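Local coordinates for protein N-terminal acetyltransferase B complex subunit MDM20 (Candida albicans, PDB 5K04) that serves as the non-catalytic subunit of the NatB N-terminal acetyltransferase complex, probably acting as a helical scaffold for the catalytic subunit NAT3, at residues N64-L68 with L81-F85; L147-F151 with F484-F489; W353-E357 with P722-V726; E655-S659 with R710-I715. All coordinates share one frame. Numbering follows the deposited sequence.

Followed from the N terminus, the chain first closes a very short loop at contact 1, where helices 58-69 and 75-87 fold against each other. Contact 2 reaches much further, joining helix 143-157 to the end of helix 456-485 across 332 residues. Before that loop closes, contact 3 opens at 353-357, and it closes at 722-726, so contacts 2 and 3 cross; it joins the short helix 353-358 to the linker before the last helix, 729-747. Contact 4, nested inside contact 3, joins the loop before helix 661-682 to helix 707-717. In space, contacts 1 and 2 lie opposite contacts 3 and 4 about the chain's centre.

Contact 1: N64-L68 with L81-F85; sequences NLELL and LSDFF
Both segments are regular α-helix, running roughly antiparallel at a signed crossing angle of -140°, with axes 10.8 Å apart at closest approach. The backbones come nearest at N64 and L81, whose CA atoms lie 7.0 Å apart. The packing is mainly of leucine and phenylalanine side chains, with polar N64 buried among them. F85, with chi1 in the m well, sends its ring between the helices: F85 CZ reaches N64 O at 3.4 Å, and F85 CE1 touches L65 CD2 at 3.5 Å. The long, flat side chain spans the gap that the axis spacing leaves. L81, also m, brings its CD2 to 4.0 Å from L67 CD1. N64, at the closest CA pair, points its CA-to-CB bond toward the other helix, where a short side chain fits: N64 CB lies 3.7 Å from F85 CZ. This is a helical hairpin, consistent with a TPR-like repeat. The preceding helix 42-55 receives N64, L67 and F84, while the following helix 91-104 packs its V97 against L68 and L81.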
loop_
_atom_site.group_PDB
_atom_site.type_symbol
_atom_site.label_atom_id
_atom_site.label_comp_id
_atom_site.label_asym_id
_atom_site.label_seq_id
_atom_site.Cartn_x
_atom_site.Cartn_y
_atom_site.Cartn_z
ATOM N N ASN A 64 33.677 9.450 -20.337
ATOM C CA ASN A 64 33.460 9.387 -18.891
ATOM C C ASN A 64 34.462 8.454 -18.221
ATOM O O ASN A 64 34.916 8.723 -17.104
ATOM C CB ASN A 64 32.024 8.945 -18.583
ATOM C CG ASN A 64 31.018 10.075 -18.707
ATOM O OD1 ASN A 64 31.384 11.251 -18.710
ATOM N ND2 ASN A 64 29.738 9.720 -18.797
ATOM N N LEU A 65 34.824 7.356 -18.892
ATOM C CA LEU A 65 35.921 6.524 -18.408
ATOM C C LEU A 65 37.208 7.328 -18.318
ATOM O O LEU A 65 37.985 7.170 -17.369
ATOM C CB LEU A 65 36.111 5.312 -19.322
ATOM C CG LEU A 65 35.083 4.186 -19.181
ATOM C CD1 LEU A 65 35.382 3.052 -20.147
ATOM C CD2 LEU A 65 35.053 3.676 -17.751
ATOM N N GLU A 66 37.449 8.192 -19.307
ATOM C CA GLU A 66 38.601 9.084 -19.272
ATOM C C GLU A 66 38.561 9.982 -18.039
ATOM O O GLU A 66 39.585 10.183 -17.376
ATOM C CB GLU A 66 38.638 9.911 -20.561
ATOM C CG GLU A 66 39.806 10.873 -20.680
ATOM C CD GLU A 66 39.909 11.491 -22.067
ATOM O OE1 GLU A 66 38.939 11.369 -22.849
ATOM O OE2 GLU A 66 40.963 12.089 -22.379
ATOM N N LEU A 67 37.380 10.512 -17.704
ATOM C CA LEU A 67 37.248 11.369 -16.527
ATOM C C LEU A 67 37.497 10.596 -15.237
ATOM O O LEU A 67 38.134 11.111 -14.308
ATOM C CB LEU A 67 35.858 11.995 -16.485
ATOM C CG LEU A 67 35.440 13.013 -17.537
ATOM C CD1 LEU A 67 33.973 13.273 -17.344
ATOM C CD2 LEU A 67 36.229 14.300 -17.384
ATOM N N LEU A 68 36.984 9.369 -15.158
ATOM C CA LEU A 68 37.120 8.574 -13.944
ATOM C C LEU A 68 38.578 8.427 -13.535
ATOM O O LEU A 68 38.918 8.550 -12.352
ATOM C CB LEU A 68 36.468 7.208 -14.162
ATOM C CG LEU A 68 36.678 6.113 -13.126
ATOM C CD1 LEU A 68 36.358 6.623 -11.724
ATOM C CD2 LEU A 68 35.797 4.925 -13.469
ATOM N N LEU A 81 29.128 11.239 -12.443
ATOM C CA LEU A 81 29.825 10.080 -13.002
ATOM C C LEU A 81 29.184 8.771 -12.548
ATOM O O LEU A 81 28.733 7.969 -13.374
ATOM C CB LEU A 81 31.303 10.102 -12.611
ATOM C CG LEU A 81 32.255 11.002 -13.385
ATOM C CD1 LEU A 81 33.642 10.836 -12.816
ATOM C CD2 LEU A 81 32.242 10.657 -14.861
ATOM N N SER A 82 29.126 8.544 -11.227
ATOM C CA SER A 82 28.540 7.309 -10.708
ATOM C C SER A 82 27.111 7.144 -11.191
ATOM O O SER A 82 26.655 6.021 -11.436
ATOM C CB SER A 82 28.582 7.286 -9.179
ATOM O OG SER A 82 27.749 8.289 -8.636
ATOM N N ASP A 83 26.390 8.253 -11.341
ATOM C CA ASP A 83 25.071 8.192 -11.957
ATOM C C ASP A 83 25.171 7.741 -13.412
ATOM O O ASP A 83 24.441 6.842 -13.842
ATOM C CB ASP A 83 24.389 9.554 -11.849
ATOM C CG ASP A 83 22.953 9.517 -12.298
ATOM O OD1 ASP A 83 22.388 8.408 -12.389
ATOM O OD2 ASP A 83 22.394 10.598 -12.572
ATOM N N PHE A 84 26.099 8.329 -14.176
ATOM C CA PHE A 84 26.221 7.998 -15.594
ATOM C C PHE A 84 26.556 6.525 -15.801
ATOM O O PHE A 84 25.948 5.852 -16.640
ATOM C CB PHE A 84 27.277 8.884 -16.264
ATOM C CG PHE A 84 26.833 10.310 -16.478
ATOM C CD1 PHE A 84 25.849 10.622 -17.404
ATOM C CD2 PHE A 84 27.419 11.346 -15.766
ATOM C CE1 PHE A 84 25.448 11.941 -17.591
ATOM C CE2 PHE A 84 27.017 12.659 -15.937
ATOM C CZ PHE A 84 26.037 12.958 -16.857
ATOM N N PHE A 85 27.531 6.006 -15.051
ATOM C CA PHE A 85 27.938 4.616 -15.249
ATOM C C PHE A 85 26.835 3.655 -14.834
ATOM O O PHE A 85 26.611 2.637 -15.499
ATOM C CB PHE A 85 29.225 4.320 -14.479
ATOM C CG PHE A 85 30.424 5.051 -15.010
ATOM C CD1 PHE A 85 31.013 4.669 -16.208
ATOM C CD2 PHE A 85 30.961 6.122 -14.318
ATOM C CE1 PHE A 85 32.116 5.342 -16.703
ATOM C CE2 PHE A 85 32.060 6.803 -14.809
ATOM C CZ PHE A 85 32.640 6.410 -16.004
#

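Contact 2: L147-F151 with F484-F489; sequences LWYAF and FDNGVF
Helix 143-157 contributes the helical segment 147-151, and 484-489 carries the last two residues of helix 456-485 and the bend after it. CA atoms pair as W148 with F484 at 7.2 Å, F151 with F489 at 7.5 Å and L147 with G487 at 8.2 Å. In the single hydrogen bond, W148 NE1 donates to F484 O at 2.8 Å and 148°. An indole suits this place because it gives a second donor to a carbonyl at the buried end of the helix while remaining largely apolar. F484 O also accepts from G487 N at 3.3 Å.

W148 and F484, both with chi1 m, form a T-shaped pair: the edge of F484 meets the face of the five-membered ring of W148, with centroids 5.0 Å apart and planes at 88°. F151 (chi1 t) and F489 (chi1 m) meet obliquely, with centroids 5.2 Å apart and planes at 50°. Among apolar contacts, L147 CB is 3.6 Å from F489 CZ, and F489 CE1 is 3.9 Å from W148 CD1.

G487 has phi/psi of 76/17, where a CB would clash with the preceding carbonyl. N486 points away from this contact and V488 lies out of its reach; they pack on I37 and L36, respectively, of the NAT3 chain. The bend is a Schellman motif ending a helix, with an aromatic cluster from distant helices closed round it beside the catalytic subunit.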
loop_
_atom_site.group_PDB
_atom_site.type_symbol
_atom_site.label_atom_id
_atom_site.label_comp_id
_atom_site.label_asym_id
_atom_site.label_seq_id
_atom_site.Cartn_x
_atom_site.Cartn_y
_atom_site.Cartn_z
ATOM N N LEU A 147 27.437 -0.193 13.720
ATOM C CA LEU A 147 26.102 -0.777 13.715
ATOM C C LEU A 147 25.525 -0.804 12.305
ATOM O O LEU A 147 24.940 -1.808 11.886
ATOM C CB LEU A 147 25.191 0.017 14.660
ATOM C CG LEU A 147 25.523 -0.158 16.142
ATOM C CD1 LEU A 147 25.037 1.006 16.997
ATOM C CD2 LEU A 147 24.875 -1.452 16.615
ATOM N N TRP A 148 25.657 0.315 11.578
ATOM C CA TRP A 148 25.260 0.383 10.172
ATOM C C TRP A 148 25.838 -0.783 9.383
ATOM O O TRP A 148 25.117 -1.550 8.731
ATOM C CB TRP A 148 25.744 1.702 9.561
ATOM C CG TRP A 148 24.987 2.918 10.022
ATOM C CD1 TRP A 148 24.031 2.971 10.995
ATOM C CD2 TRP A 148 25.105 4.259 9.501
ATOM N NE1 TRP A 148 23.548 4.265 11.118
ATOM C CE2 TRP A 148 24.184 5.070 10.211
ATOM C CE3 TRP A 148 25.894 4.846 8.505
ATOM C CZ2 TRP A 148 24.046 6.439 9.968
ATOM C CZ3 TRP A 148 25.757 6.212 8.257
ATOM C CH2 TRP A 148 24.840 6.991 8.992
ATOM N N TYR A 149 27.162 -0.912 9.449
ATOM C CA TYR A 149 27.880 -1.940 8.711
ATOM C C TYR A 149 27.362 -3.328 9.075
ATOM O O TYR A 149 27.066 -4.139 8.191
ATOM C CB TYR A 149 29.365 -1.778 9.021
ATOM C CG TYR A 149 30.302 -2.585 8.180
ATOM C CD1 TYR A 149 29.968 -2.937 6.872
ATOM C CD2 TYR A 149 31.538 -2.996 8.687
ATOM C CE1 TYR A 149 30.840 -3.677 6.084
ATOM C CE2 TYR A 149 32.428 -3.742 7.898
ATOM C CZ TYR A 149 32.072 -4.076 6.594
ATOM O OH TYR A 149 32.925 -4.812 5.803
ATOM N N ALA A 150 27.195 -3.587 10.380
ATOM C CA ALA A 150 26.684 -4.868 10.868
ATOM C C ALA A 150 25.261 -5.117 10.391
ATOM O O ALA A 150 24.924 -6.212 9.915
ATOM C CB ALA A 150 26.729 -4.893 12.398
ATOM N N PHE A 151 24.405 -4.113 10.544
ATOM C CA PHE A 151 23.028 -4.245 10.085
ATOM C C PHE A 151 22.970 -4.505 8.582
ATOM O O PHE A 151 22.114 -5.266 8.113
ATOM C CB PHE A 151 22.241 -2.984 10.467
ATOM C CG PHE A 151 20.778 -3.066 10.143
ATOM C CD1 PHE A 151 19.948 -3.940 10.831
ATOM C CD2 PHE A 151 20.236 -2.267 9.150
ATOM C CE1 PHE A 151 18.594 -4.010 10.523
ATOM C CE2 PHE A 151 18.894 -2.326 8.848
ATOM C CZ PHE A 151 18.069 -3.202 9.532
ATOM N N PHE A 484 18.468 5.547 10.142
ATOM C CA PHE A 484 19.878 5.203 10.306
ATOM C C PHE A 484 20.580 6.152 11.278
ATOM O O PHE A 484 21.340 5.704 12.141
ATOM C CB PHE A 484 20.583 5.209 8.948
ATOM C CG PHE A 484 20.538 3.889 8.212
ATOM C CD1 PHE A 484 21.484 2.902 8.469
ATOM C CD2 PHE A 484 19.576 3.651 7.238
ATOM C CE1 PHE A 484 21.456 1.702 7.785
ATOM C CE2 PHE A 484 19.534 2.452 6.549
ATOM C CZ PHE A 484 20.476 1.468 6.828
ATOM N N ASP A 485 20.346 7.469 11.142
ATOM C CA ASP A 485 21.033 8.446 11.990
ATOM C C ASP A 485 20.701 8.226 13.455
ATOM O O ASP A 485 21.570 8.329 14.329
ATOM C CB ASP A 485 20.650 9.875 11.601
ATOM C CG ASP A 485 21.414 10.380 10.391
ATOM O OD1 ASP A 485 22.257 9.632 9.849
ATOM O OD2 ASP A 485 21.143 11.526 9.989
ATOM N N ASN A 486 19.437 7.994 13.745
ATOM C CA ASN A 486 19.082 7.441 15.033
ATOM C C ASN A 486 19.209 6.063 15.650
ATOM O O ASN A 486 18.672 5.801 16.715
ATOM C CB ASN A 486 17.671 7.883 15.412
ATOM C CG ASN A 486 17.524 9.422 15.348
ATOM O OD1 ASN A 486 17.788 10.125 16.320
ATOM N ND2 ASN A 486 17.151 9.938 14.179
ATOM N N GLY A 487 19.830 5.144 14.980
ATOM C CA GLY A 487 19.653 3.856 15.632
ATOM C C GLY A 487 18.487 2.909 15.676
ATOM O O GLY A 487 18.423 2.061 16.564
ATOM N N VAL A 488 17.537 3.073 14.753
ATOM C CA VAL A 488 16.238 2.426 14.889
ATOM C C VAL A 488 16.181 1.212 13.978
ATOM O O VAL A 488 15.322 1.108 13.093
ATOM C CB VAL A 488 15.101 3.415 14.594
ATOM C CG1 VAL A 488 13.844 2.987 15.323
ATOM C CG2 VAL A 488 15.512 4.818 15.025
ATOM N N PHE A 489 17.089 0.266 14.228
ATOM C CA PHE A 489 17.218 -0.916 13.379
ATOM C C PHE A 489 15.988 -1.822 13.466
ATOM O O PHE A 489 15.678 -2.534 12.501
ATOM C CB PHE A 489 18.507 -1.640 13.765
ATOM C CG PHE A 489 19.721 -0.741 13.735
ATOM C CD1 PHE A 489 20.288 -0.376 12.531
ATOM C CD2 PHE A 489 20.260 -0.234 14.899
ATOM C CE1 PHE A 489 21.369 0.466 12.492
ATOM C CE2 PHE A 489 21.337 0.595 14.870
ATOM C CZ PHE A 489 21.896 0.952 13.664
#

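Contact 3: W353-E357 with P722-V726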
loop_
_atom_site.group_PDB
_atom_site.type_symbol
_atom_site.label_atom_id
_atom_site.label_comp_id
_atom_site.label_asym_id
_atom_site.label_seq_id
_atom_site.Cartn_x
_atom_site.Cartn_y
_atom_site.Cartn_z
ATOM N N TRP A 353 -33.026 -10.605 4.876
ATOM C CA TRP A 353 -33.858 -9.405 4.851
ATOM C C TRP A 353 -34.822 -9.360 6.027
ATOM O O TRP A 353 -35.191 -8.271 6.484
ATOM C CB TRP A 353 -34.629 -9.316 3.532
ATOM C CG TRP A 353 -33.716 -9.176 2.359
ATOM C CD1 TRP A 353 -33.569 -10.056 1.321
ATOM C CD2 TRP A 353 -32.792 -8.106 2.112
ATOM N NE1 TRP A 353 -32.613 -9.597 0.449
ATOM C CE2 TRP A 353 -32.121 -8.403 0.905
ATOM C CE3 TRP A 353 -32.472 -6.927 2.786
ATOM C CZ2 TRP A 353 -31.153 -7.558 0.353
ATOM C CZ3 TRP A 353 -31.505 -6.087 2.234
ATOM C CH2 TRP A 353 -30.857 -6.411 1.029
ATOM N N ASP A 354 -35.231 -10.523 6.537
ATOM C CA ASP A 354 -36.138 -10.537 7.681
ATOM C C ASP A 354 -35.503 -9.846 8.883
ATOM O O ASP A 354 -36.177 -9.115 9.616
ATOM C CB ASP A 354 -36.545 -11.977 8.022
ATOM C CG ASP A 354 -35.348 -12.877 8.321
ATOM O OD1 ASP A 354 -34.295 -12.740 7.657
ATOM O OD2 ASP A 354 -35.460 -13.718 9.230
ATOM N N VAL A 355 -34.194 -10.036 9.080
ATOM C CA VAL A 355 -33.520 -9.389 10.202
ATOM C C VAL A 355 -33.310 -7.915 9.905
ATOM O O VAL A 355 -33.492 -7.058 10.783
ATOM C CB VAL A 355 -32.188 -10.093 10.508
ATOM C CG1 VAL A 355 -31.486 -9.413 11.676
ATOM C CG2 VAL A 355 -32.417 -11.555 10.806
ATOM N N TYR A 356 -32.927 -7.598 8.661
ATOM C CA TYR A 356 -32.856 -6.209 8.219
ATOM C C TYR A 356 -34.154 -5.460 8.527
ATOM O O TYR A 356 -34.134 -4.354 9.078
ATOM C CB TYR A 356 -32.538 -6.139 6.724
ATOM C CG TYR A 356 -32.663 -4.725 6.216
ATOM C CD1 TYR A 356 -31.633 -3.809 6.413
ATOM C CD2 TYR A 356 -33.829 -4.286 5.598
ATOM C CE1 TYR A 356 -31.755 -2.498 5.990
ATOM C CE2 TYR A 356 -33.970 -2.975 5.176
ATOM C CZ TYR A 356 -32.931 -2.084 5.365
ATOM O OH TYR A 356 -33.064 -0.786 4.929
ATOM N N GLU A 357 -35.298 -6.056 8.191
ATOM C CA GLU A 357 -36.572 -5.380 8.430
ATOM C C GLU A 357 -36.821 -5.116 9.910
ATOM O O GLU A 357 -37.571 -4.193 10.244
ATOM C CB GLU A 357 -37.726 -6.186 7.837
ATOM C CG GLU A 357 -37.769 -6.201 6.301
ATOM C CD GLU A 357 -38.094 -4.846 5.673
ATOM O OE1 GLU A 357 -38.491 -3.916 6.406
ATOM O OE2 GLU A 357 -37.957 -4.718 4.435
ATOM N N PRO A 722 -37.516 -6.013 -6.044
ATOM C CA PRO A 722 -36.520 -5.893 -4.973
ATOM C C PRO A 722 -37.013 -6.538 -3.723
ATOM O O PRO A 722 -38.227 -6.669 -3.472
ATOM C CB PRO A 722 -36.390 -4.359 -4.807
ATOM C CG PRO A 722 -37.252 -3.731 -5.870
ATOM C CD PRO A 722 -38.252 -4.766 -6.263
ATOM N N PRO A 723 -36.099 -7.007 -2.845
ATOM C CA PRO A 723 -36.506 -7.677 -1.605
ATOM C C PRO A 723 -36.987 -6.737 -0.506
ATOM O O PRO A 723 -37.583 -7.213 0.469
ATOM C CB PRO A 723 -35.229 -8.409 -1.171
ATOM C CG PRO A 723 -34.121 -7.567 -1.736
ATOM C CD PRO A 723 -34.636 -7.019 -3.044
ATOM N N ILE A 724 -36.744 -5.431 -0.623
ATOM C CA ILE A 724 -37.180 -4.453 0.358
ATOM C C ILE A 724 -37.808 -3.287 -0.397
ATOM O O ILE A 724 -37.712 -3.189 -1.621
ATOM C CB ILE A 724 -36.018 -3.976 1.256
ATOM C CG1 ILE A 724 -34.922 -3.349 0.410
ATOM C CG2 ILE A 724 -35.429 -5.142 2.049
ATOM C CD1 ILE A 724 -33.872 -2.611 1.225
ATOM N N SER A 725 -38.453 -2.392 0.352
ATOM C CA SER A 725 -39.099 -1.238 -0.255
ATOM C C SER A 725 -38.049 -0.203 -0.625
ATOM O O SER A 725 -37.357 0.336 0.246
ATOM C CB SER A 725 -40.136 -0.636 0.678
ATOM O OG SER A 725 -41.147 -0.014 -0.090
ATOM N N VAL A 726 -37.934 0.070 -1.925
ATOM C CA VAL A 726 -36.971 1.017 -2.476
ATOM C C VAL A 726 -37.617 1.700 -3.674
ATOM O O VAL A 726 -38.630 1.242 -4.207
ATOM C CB VAL A 726 -35.659 0.329 -2.904
ATOM C CG1 VAL A 726 -34.825 -0.058 -1.693
ATOM C CG2 VAL A 726 -35.966 -0.890 -3.741
HETATM O O HOH W 1 -39.279 -2.477 3.099
#
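W353 lays its indole over P723 in a CH-pi contact: P723 CB sits 3.5 Å from the centroid of the five-membered ring of W353 and only 22° off its normal. Proline suits the face of tryptophan, since its rigid ring presents CH groups with some positive polarisation to the electron-rich indole. The next residue, I724, has the largest area buried here, 86 Å². Its CG2 approaches W353 CE3 at 3.5 Å, and its CD1 reaches Y356 CE2 at 4.0 Å, so a branched side chain fills the space between two aromatic residues one helical turn apart. E357 marks the more exposed margin: its OE2 lies 3.5 Å from I724 CG2 and accepts from a water at 2.9 Å, which in turn accepts from S725 N at 2.9 Å. The water thus bridges the E357 carboxylate to the backbone N of S725. H400 of helix 388-404 touches both I724 and Y356. The result is a non-regular linker between helices 707-717 and 729-747 packed against the short helix 353-358, within an all-helical fold.

Contact 4: E655-S659 with R710-I715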
loop_
_atom_site.group_PDB
_atom_site.type_symbol
_atom_site.label_atom_id
_atom_site.label_comp_id
_atom_site.label_asym_id
_atom_site.label_seq_id
_atom_site.Cartn_x
_atom_site.Cartn_y
_atom_site.Cartn_z
ATOM N N GLU A 655 -21.532 -7.817 -26.500
ATOM C CA GLU A 655 -22.923 -8.188 -26.761
ATOM C C GLU A 655 -23.849 -7.752 -25.630
ATOM O O GLU A 655 -25.046 -7.551 -25.859
ATOM C CB GLU A 655 -23.043 -9.694 -27.004
ATOM C CG GLU A 655 -22.677 -10.558 -25.841
ATOM C CD GLU A 655 -22.759 -12.039 -26.186
ATOM O OE1 GLU A 655 -23.365 -12.373 -27.232
ATOM O OE2 GLU A 655 -22.211 -12.868 -25.418
ATOM N N ASN A 656 -23.323 -7.611 -24.410
ATOM C CA ASN A 656 -24.039 -6.940 -23.326
ATOM C C ASN A 656 -23.662 -5.464 -23.366
ATOM O O ASN A 656 -22.628 -5.060 -22.820
ATOM C CB ASN A 656 -23.699 -7.555 -21.974
ATOM C CG ASN A 656 -24.162 -6.679 -20.807
ATOM O OD1 ASN A 656 -25.159 -5.961 -20.908
ATOM N ND2 ASN A 656 -23.432 -6.733 -19.702
ATOM N N LEU A 657 -24.519 -4.650 -23.993
ATOM C CA LEU A 657 -24.214 -3.234 -24.184
ATOM C C LEU A 657 -24.038 -2.482 -22.871
ATOM O O LEU A 657 -23.362 -1.445 -22.849
ATOM C CB LEU A 657 -25.316 -2.578 -25.021
ATOM C CG LEU A 657 -25.233 -2.909 -26.510
ATOM C CD1 LEU A 657 -26.458 -2.439 -27.289
ATOM C CD2 LEU A 657 -23.998 -2.251 -27.046
ATOM N N LEU A 658 -24.631 -2.969 -21.777
ATOM C CA LEU A 658 -24.491 -2.304 -20.487
ATOM C C LEU A 658 -23.142 -2.577 -19.814
ATOM O O LEU A 658 -22.791 -1.867 -18.863
ATOM C CB LEU A 658 -25.643 -2.715 -19.568
ATOM C CG LEU A 658 -27.021 -2.194 -19.979
ATOM C CD1 LEU A 658 -28.057 -2.816 -19.081
ATOM C CD2 LEU A 658 -27.133 -0.686 -19.912
ATOM N N SER A 659 -22.383 -3.570 -20.295
ATOM C CA SER A 659 -21.050 -3.837 -19.761
ATOM C C SER A 659 -20.133 -2.635 -19.919
ATOM O O SER A 659 -20.077 -2.002 -20.985
ATOM C CB SER A 659 -20.404 -5.034 -20.453
ATOM O OG SER A 659 -19.076 -5.205 -19.966
ATOM N N ARG A 710 -29.932 2.162 -27.125
ATOM C CA ARG A 710 -30.124 0.740 -26.885
ATOM C C ARG A 710 -29.899 0.385 -25.416
ATOM O O ARG A 710 -30.628 -0.433 -24.851
ATOM C CB ARG A 710 -29.200 -0.034 -27.821
ATOM C CG ARG A 710 -29.577 0.240 -29.283
ATOM C CD ARG A 710 -28.521 -0.163 -30.291
ATOM N NE ARG A 710 -28.221 -1.586 -30.229
ATOM C CZ ARG A 710 -27.123 -2.124 -30.747
ATOM N NH1 ARG A 710 -26.241 -1.349 -31.365
ATOM N NH2 ARG A 710 -26.909 -3.427 -30.645
ATOM N N GLN A 711 -28.908 1.011 -24.773
ATOM C CA GLN A 711 -28.716 0.808 -23.339
ATOM C C GLN A 711 -29.907 1.339 -22.540
ATOM O O GLN A 711 -30.362 0.692 -21.586
ATOM C CB GLN A 711 -27.414 1.477 -22.887
ATOM C CG GLN A 711 -26.169 0.624 -23.097
ATOM C CD GLN A 711 -24.897 1.369 -22.714
ATOM O OE1 GLN A 711 -24.374 1.228 -21.601
ATOM N NE2 GLN A 711 -24.410 2.188 -23.634
ATOM N N HIS A 712 -30.431 2.511 -22.919
ATOM C CA HIS A 712 -31.613 3.057 -22.251
ATOM C C HIS A 712 -32.832 2.153 -22.424
ATOM O O HIS A 712 -33.657 2.033 -21.509
ATOM C CB HIS A 712 -31.910 4.465 -22.781
ATOM C CG HIS A 712 -30.941 5.497 -22.307
ATOM N ND1 HIS A 712 -31.096 6.843 -22.562
ATOM C CD2 HIS A 712 -29.801 5.379 -21.586
ATOM C CE1 HIS A 712 -30.100 7.512 -22.005
ATOM N NE2 HIS A 712 -29.300 6.646 -21.407
ATOM N N GLU A 713 -32.970 1.524 -23.600
ATOM C CA GLU A 713 -34.100 0.633 -23.862
ATOM C C GLU A 713 -34.014 -0.636 -23.020
ATOM O O GLU A 713 -35.031 -1.121 -22.511
ATOM C CB GLU A 713 -34.159 0.277 -25.351
ATOM C CG GLU A 713 -34.490 1.450 -26.259
ATOM C CD GLU A 713 -34.485 1.090 -27.744
ATOM O OE1 GLU A 713 -33.982 0.005 -28.105
ATOM O OE2 GLU A 713 -34.979 1.912 -28.547
ATOM N N ILE A 714 -32.809 -1.193 -22.876
ATOM C CA ILE A 714 -32.625 -2.400 -22.071
ATOM C C ILE A 714 -32.966 -2.111 -20.618
ATOM O O ILE A 714 -33.621 -2.913 -19.942
ATOM C CB ILE A 714 -31.179 -2.919 -22.221
ATOM C CG1 ILE A 714 -30.869 -3.298 -23.679
ATOM C CG2 ILE A 714 -30.907 -4.086 -21.284
ATOM C CD1 ILE A 714 -29.364 -3.350 -23.978
ATOM N N ILE A 715 -32.543 -0.944 -20.130
ATOM C CA ILE A 715 -32.792 -0.535 -18.751
ATOM C C ILE A 715 -34.286 -0.360 -18.500
ATOM O O ILE A 715 -34.818 -0.829 -17.487
ATOM C CB ILE A 715 -31.994 0.749 -18.458
ATOM C CG1 ILE A 715 -30.512 0.403 -18.304
ATOM C CG2 ILE A 715 -32.557 1.484 -17.262
ATOM C CD1 ILE A 715 -29.595 1.618 -18.198
HETATM O O HOH W 2 -24.145 0.457 -18.536
#
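L657 and L658 carry most of this contact, with 101 and 95 Å² buried, as the two central residues of a type I β-turn running from N656 to S659. L657 CD1 lies 3.5 Å from R710 NH2, over a face of the guanidinium, whose NH1 is bonded to L705 O. L658 spreads its CD1 to I714 CG2 and its CD2 to I715 CD1, both at 3.8 Å. Third comes Q711: its aliphatic part packs on both leucines, with Q711 CG 3.6 Å from L658 CD2 and 3.8 Å from L657 CB. Its OE1 lies 3.1 Å from L657 O, but two acceptors cannot bond; it accepts instead from N423, and a water donates to it at 3.2 Å and to L658 O at 2.7 Å. An Asx turn supports the bend, since L658 N donates to N656 OD1 at 3.2 Å. Here a type I turn with an Asx turn at its start leads, through the capping side chain of S659, into helix 661-682, and its two leucines dock on helix 707-717.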